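Local coordinates for SusD superfamily protein (Bacteroides vulgatus, PDB 3MYV) that probably binds polysaccharide at the bacterial outer membrane and helps in its uptake, at residues A[78-83]-A[141-146]; A[431-436]-A[449-454]. All blocks are in the same frame, centred on the assembly; numbering follows the deposited sequence.

Contact 1 (A[78-83]-A[141-146]); sequences RPFYIL and GAPLID
Phe80 and Leu83, one helical turn apart, meet the segment Ala142 to Ile145 with no hydrogen bond between the two segments; the contact, 230 Å² in all, is mainly apolar, with one carbonyl oxygen at the ring edge. From CB of Phe80, which does not itself point at the other segment, the ring carries the contact outward. Its CD1 lies beside CG1 of Ile145. At the next rim atom, CE1 is 3.6 Å from that same Ile145 CG1 and 3.5 Å from the carbonyl O of Pro143; both partners sit at the ring edge, in its plane. An in-plane oxygen faces the slightly positive rim carbons, an arrangement that would be mildly favourable electrostatically. CZ, the tip, is 3.8 Å from CD of Pro143, whose ring crosses the phenylalanine side chain at about a right angle. The same CZ meets CB of Ala142 at 3.9 Å, obliquely to the ring. Leu83, one turn on, meets the same isoleucine, the two side chains crossing obliquely: its CD1 lies 3.8 Å from Ile145 CG1, while its CB is close to both CB and CG2 of Ile145. In Ile145 CG1 is anti to the carbonyl carbon (chi1 -45°), which puts this one methylene against both helix residues. Ile145 is also the centre of an inverse gamma turn, and the backbone here is held from elsewhere: Gln121 bonds the N of Ile145 through OE1 and the O of Pro143 through NE2, and Trp87 NE1 bonds the O of Ile145. The contact thus fastens the early part of helix 77-94 to strand 140-143, which pairs antiparallel with strand 157-159, and to the loop that follows. Helix 103-128 lies alongside, with Leu124 touching both Phe80 and Leu83, and the Trp76 ring meets that of Phe80.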
# COMPACT_ATOMS: atom_id res chain seq x y z
N ARG A 78 -13.68 -3.02 6.59
CA ARG A 78 -12.66 -2.91 7.63
C ARG A 78 -12.10 -1.48 7.74
O ARG A 78 -12.05 -0.95 8.84
CB ARG A 78 -11.56 -3.98 7.47
CG ARG A 78 -10.51 -3.97 8.58
CD ARG A 78 -11.08 -3.99 9.95
NE ARG A 78 -11.93 -5.15 10.09
CZ ARG A 78 -11.53 -6.37 10.45
NH1 ARG A 78 -10.28 -6.64 10.81
NH2 ARG A 78 -12.43 -7.34 10.52
N PRO A 79 -11.74 -0.82 6.61
CA PRO A 79 -11.30 0.57 6.79
C PRO A 79 -12.40 1.47 7.37
O PRO A 79 -12.12 2.37 8.13
CB PRO A 79 -10.95 1.01 5.36
CG PRO A 79 -10.46 -0.25 4.75
CD PRO A 79 -11.38 -1.32 5.28
N PHE A 80 -13.66 1.21 7.02
CA PHE A 80 -14.74 2.04 7.58
C PHE A 80 -14.91 1.80 9.06
O PHE A 80 -15.18 2.74 9.79
CB PHE A 80 -16.08 1.85 6.87
CG PHE A 80 -16.23 2.74 5.69
CD1 PHE A 80 -16.17 4.12 5.84
CD2 PHE A 80 -16.37 2.22 4.43
CE1 PHE A 80 -16.31 4.96 4.74
CE2 PHE A 80 -16.51 3.06 3.34
CZ PHE A 80 -16.48 4.41 3.49
N TYR A 81 -14.77 0.54 9.49
CA TYR A 81 -14.87 0.20 10.88
C TYR A 81 -13.76 0.89 11.67
O TYR A 81 -14.00 1.46 12.73
CB TYR A 81 -14.82 -1.34 11.08
CG TYR A 81 -15.13 -1.75 12.51
CD1 TYR A 81 -14.13 -1.79 13.48
CD2 TYR A 81 -16.43 -2.07 12.89
CE1 TYR A 81 -14.41 -2.13 14.78
CE2 TYR A 81 -16.72 -2.42 14.21
CZ TYR A 81 -15.70 -2.44 15.14
OH TYR A 81 -15.96 -2.78 16.43
N ILE A 82 -12.55 0.86 11.14
CA ILE A 82 -11.43 1.51 11.79
C ILE A 82 -11.64 3.02 11.89
O ILE A 82 -11.36 3.62 12.93
CB ILE A 82 -10.10 1.16 11.08
CG1 ILE A 82 -9.77 -0.34 11.20
CG2 ILE A 82 -8.92 1.97 11.67
CD1 ILE A 82 -8.70 -0.84 10.18
N LEU A 83 -12.14 3.63 10.82
CA LEU A 83 -12.44 5.06 10.82
C LEU A 83 -13.43 5.45 11.93
O LEU A 83 -13.26 6.44 12.59
CB LEU A 83 -13.01 5.47 9.45
CG LEU A 83 -11.95 5.70 8.35
CD1 LEU A 83 -12.56 5.64 6.94
CD2 LEU A 83 -11.22 7.06 8.55
N GLY A 141 -15.64 9.22 -4.82
CA GLY A 141 -14.93 8.30 -3.99
C GLY A 141 -15.85 7.51 -3.09
O GLY A 141 -16.98 7.20 -3.44
N ALA A 142 -15.33 7.13 -1.93
CA ALA A 142 -16.15 6.48 -0.92
C ALA A 142 -16.83 7.60 -0.12
O ALA A 142 -16.48 8.78 -0.26
CB ALA A 142 -15.28 5.64 -0.01
N PRO A 143 -17.79 7.23 0.74
CA PRO A 143 -18.22 8.18 1.77
C PRO A 143 -17.00 8.64 2.58
O PRO A 143 -16.06 7.85 2.81
CB PRO A 143 -19.19 7.35 2.63
CG PRO A 143 -19.71 6.35 1.72
CD PRO A 143 -18.57 5.98 0.80
N LEU A 144 -17.00 9.91 2.96
CA LEU A 144 -15.83 10.55 3.55
C LEU A 144 -16.02 10.70 5.04
O LEU A 144 -16.87 11.50 5.48
CB LEU A 144 -15.64 11.92 2.87
CG LEU A 144 -14.49 12.80 3.38
CD1 LEU A 144 -13.19 12.05 3.32
CD2 LEU A 144 -14.41 14.13 2.59
N ILE A 145 -15.25 9.97 5.85
CA ILE A 145 -15.38 10.05 7.32
C ILE A 145 -14.42 11.11 7.84
O ILE A 145 -13.33 10.82 8.38
CB ILE A 145 -15.13 8.67 8.00
CG1 ILE A 145 -15.88 7.55 7.24
CG2 ILE A 145 -15.56 8.68 9.46
CD1 ILE A 145 -17.40 7.79 7.05
N ASP A 146 -14.85 12.35 7.65
CA ASP A 146 -14.09 13.53 8.02
C ASP A 146 -14.68 14.17 9.26
O ASP A 146 -14.40 15.33 9.54
CB ASP A 146 -14.01 14.53 6.85
CG ASP A 146 -15.37 15.10 6.45
OD1 ASP A 146 -16.39 14.61 6.95
OD2 ASP A 146 -15.42 16.04 5.60

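Contact 2 (A[431-436]-A[449-454]); sequences VLPIPE and PGYPKN
The ring of Tyr451 takes Pro433 on one face and the backbone O of Val431 at its edge. CB of Pro433 stands 3.5 Å from the ring centroid and only 6° off the ring normal, which meets the geometry of a CH-pi contact. CD of the same proline reaches CZ at 3.5 Å, so the pyrrolidine ring spans from the ring centre to the phenol end. There Tyr451 OH donates to Val431 O over 2.7 Å, in the carbonyl plane, with a C=O...donor angle of 150°. The phenol bond fixes the position of the ring's far end, and the proline on the face probably hinders its turning. A phenylalanine in its place would keep the ring over Pro433 but would probably leave the Val431 carbonyl without this donor. Tyr428 adds an edge-to-face ring contact. Farther along, Glu436 approaches the C-terminal residue: its chain, extended beyond CG, brings OE2 to 3.7 Å from CB of Asn454. A water donates to both Glu436 OE2 and the terminal Asn454 O, bridging two acceptors that would probably repel each other if left unscreened. The touching parts run in nearly the same direction, 5° apart, yet neither forms a regular strand. This is a CH-pi proline-tyrosine contact with a phenol-to-backbone hydrogen bond, joining two irregular segments and closing the C-terminal tail of the SusD-family chain back on the loop before helix 438-441.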
# COMPACT_ATOMS: atom_id res chain seq x y z
N VAL A 431 -12.25 0.38 -10.38
CA VAL A 431 -12.72 0.58 -9.02
C VAL A 431 -13.63 -0.56 -8.62
O VAL A 431 -14.24 -1.21 -9.48
CB VAL A 431 -13.49 1.92 -8.86
CG1 VAL A 431 -12.54 3.11 -9.05
CG2 VAL A 431 -14.68 2.00 -9.84
N LEU A 432 -13.70 -0.81 -7.32
CA LEU A 432 -14.65 -1.78 -6.77
C LEU A 432 -16.05 -1.21 -6.75
O LEU A 432 -16.22 0.02 -6.73
CB LEU A 432 -14.27 -2.17 -5.34
CG LEU A 432 -13.03 -3.02 -5.17
CD1 LEU A 432 -12.65 -3.04 -3.71
CD2 LEU A 432 -13.16 -4.46 -5.73
N PRO A 433 -17.06 -2.10 -6.79
CA PRO A 433 -18.41 -1.56 -6.63
C PRO A 433 -18.75 -1.23 -5.16
O PRO A 433 -18.18 -1.82 -4.22
CB PRO A 433 -19.28 -2.70 -7.14
CG PRO A 433 -18.51 -3.94 -6.70
CD PRO A 433 -17.06 -3.57 -6.90
N ILE A 434 -19.64 -0.27 -4.99
CA ILE A 434 -20.25 0.02 -3.71
C ILE A 434 -21.07 -1.22 -3.29
O ILE A 434 -21.86 -1.72 -4.11
CB ILE A 434 -21.17 1.29 -3.78
CG1 ILE A 434 -20.41 2.54 -4.31
CG2 ILE A 434 -21.81 1.57 -2.41
CD1 ILE A 434 -19.20 2.97 -3.52
N PRO A 435 -20.88 -1.72 -2.06
CA PRO A 435 -21.65 -2.90 -1.61
C PRO A 435 -23.15 -2.64 -1.65
O PRO A 435 -23.62 -1.58 -1.23
CB PRO A 435 -21.19 -3.11 -0.16
CG PRO A 435 -19.85 -2.43 -0.10
CD PRO A 435 -19.89 -1.31 -1.05
N GLU A 436 -23.88 -3.64 -2.12
CA GLU A 436 -25.32 -3.53 -2.33
C GLU A 436 -26.05 -3.07 -1.05
O GLU A 436 -26.99 -2.26 -1.12
CB GLU A 436 -25.87 -4.88 -2.79
CG GLU A 436 -27.37 -4.91 -3.06
CD GLU A 436 -27.85 -6.28 -3.55
OE1 GLU A 436 -27.90 -7.23 -2.74
OE2 GLU A 436 -28.22 -6.38 -4.74
N PRO A 449 -20.02 3.51 -12.06
CA PRO A 449 -20.53 3.32 -13.42
C PRO A 449 -20.20 1.92 -13.93
O PRO A 449 -19.16 1.37 -13.58
CB PRO A 449 -19.79 4.38 -14.26
CG PRO A 449 -18.81 4.98 -13.42
CD PRO A 449 -19.08 4.65 -11.97
N GLY A 450 -21.11 1.32 -14.70
CA GLY A 450 -20.87 0.01 -15.30
C GLY A 450 -21.39 -1.14 -14.48
O GLY A 450 -21.83 -2.15 -15.02
N TYR A 451 -21.35 -1.01 -13.16
CA TYR A 451 -21.80 -2.08 -12.29
C TYR A 451 -23.33 -2.11 -12.28
O TYR A 451 -23.96 -1.08 -12.50
CB TYR A 451 -21.26 -1.87 -10.87
CG TYR A 451 -19.80 -2.23 -10.69
CD1 TYR A 451 -19.41 -3.56 -10.65
CD2 TYR A 451 -18.82 -1.25 -10.57
CE1 TYR A 451 -18.07 -3.91 -10.47
CE2 TYR A 451 -17.49 -1.58 -10.38
CZ TYR A 451 -17.13 -2.92 -10.33
OH TYR A 451 -15.81 -3.27 -10.16
N PRO A 452 -23.95 -3.29 -12.06
CA PRO A 452 -25.42 -3.35 -11.95
C PRO A 452 -25.90 -2.74 -10.64
O PRO A 452 -25.14 -2.66 -9.67
CB PRO A 452 -25.72 -4.84 -11.96
CG PRO A 452 -24.51 -5.49 -11.40
CD PRO A 452 -23.34 -4.62 -11.91
N LYS A 453 -27.14 -2.27 -10.63
CA LYS A 453 -27.83 -1.84 -9.41
C LYS A 453 -29.20 -2.55 -9.42
O LYS A 453 -30.05 -2.25 -10.24
CB LYS A 453 -27.95 -0.31 -9.37
CG LYS A 453 -28.34 0.25 -7.99
CD LYS A 453 -28.18 1.78 -7.89
CE LYS A 453 -28.86 2.33 -6.61
NZ LYS A 453 -28.84 3.83 -6.50
N ASN A 454 -29.36 -3.54 -8.55
CA ASN A 454 -30.57 -4.38 -8.52
C ASN A 454 -31.76 -3.54 -8.06
O ASN A 454 -31.60 -2.74 -7.14
CB ASN A 454 -30.40 -5.57 -7.60
CG ASN A 454 -31.33 -6.71 -7.97
OD1 ASN A 454 -31.05 -7.45 -8.92
ND2 ASN A 454 -32.45 -6.86 -7.23
OXT ASN A 454 -32.85 -3.62 -8.62
O HOH W 1 -29.76 -3.57 -4.81

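In the fold
Following the chain from its N terminus, contact 1 comes first: it closes a loop of 57 intervening residues, 41 of them helical, bringing helix 77-94 to strand 140-143 and the loop that follows. Contact 2 opens far later and closes a short loop of 12 residues around helix 438-441, just before the chain ends. The two are in series, neither nested nor crossed. Their centres are about 17 Å apart and their nearest atoms about 5 Å apart, without touching, on the same side of the chain's centre. A backbone hydrogen bond between Leu432 and Cys127 ties the later segment to helix 103-128, the helix that also packs against contact 1.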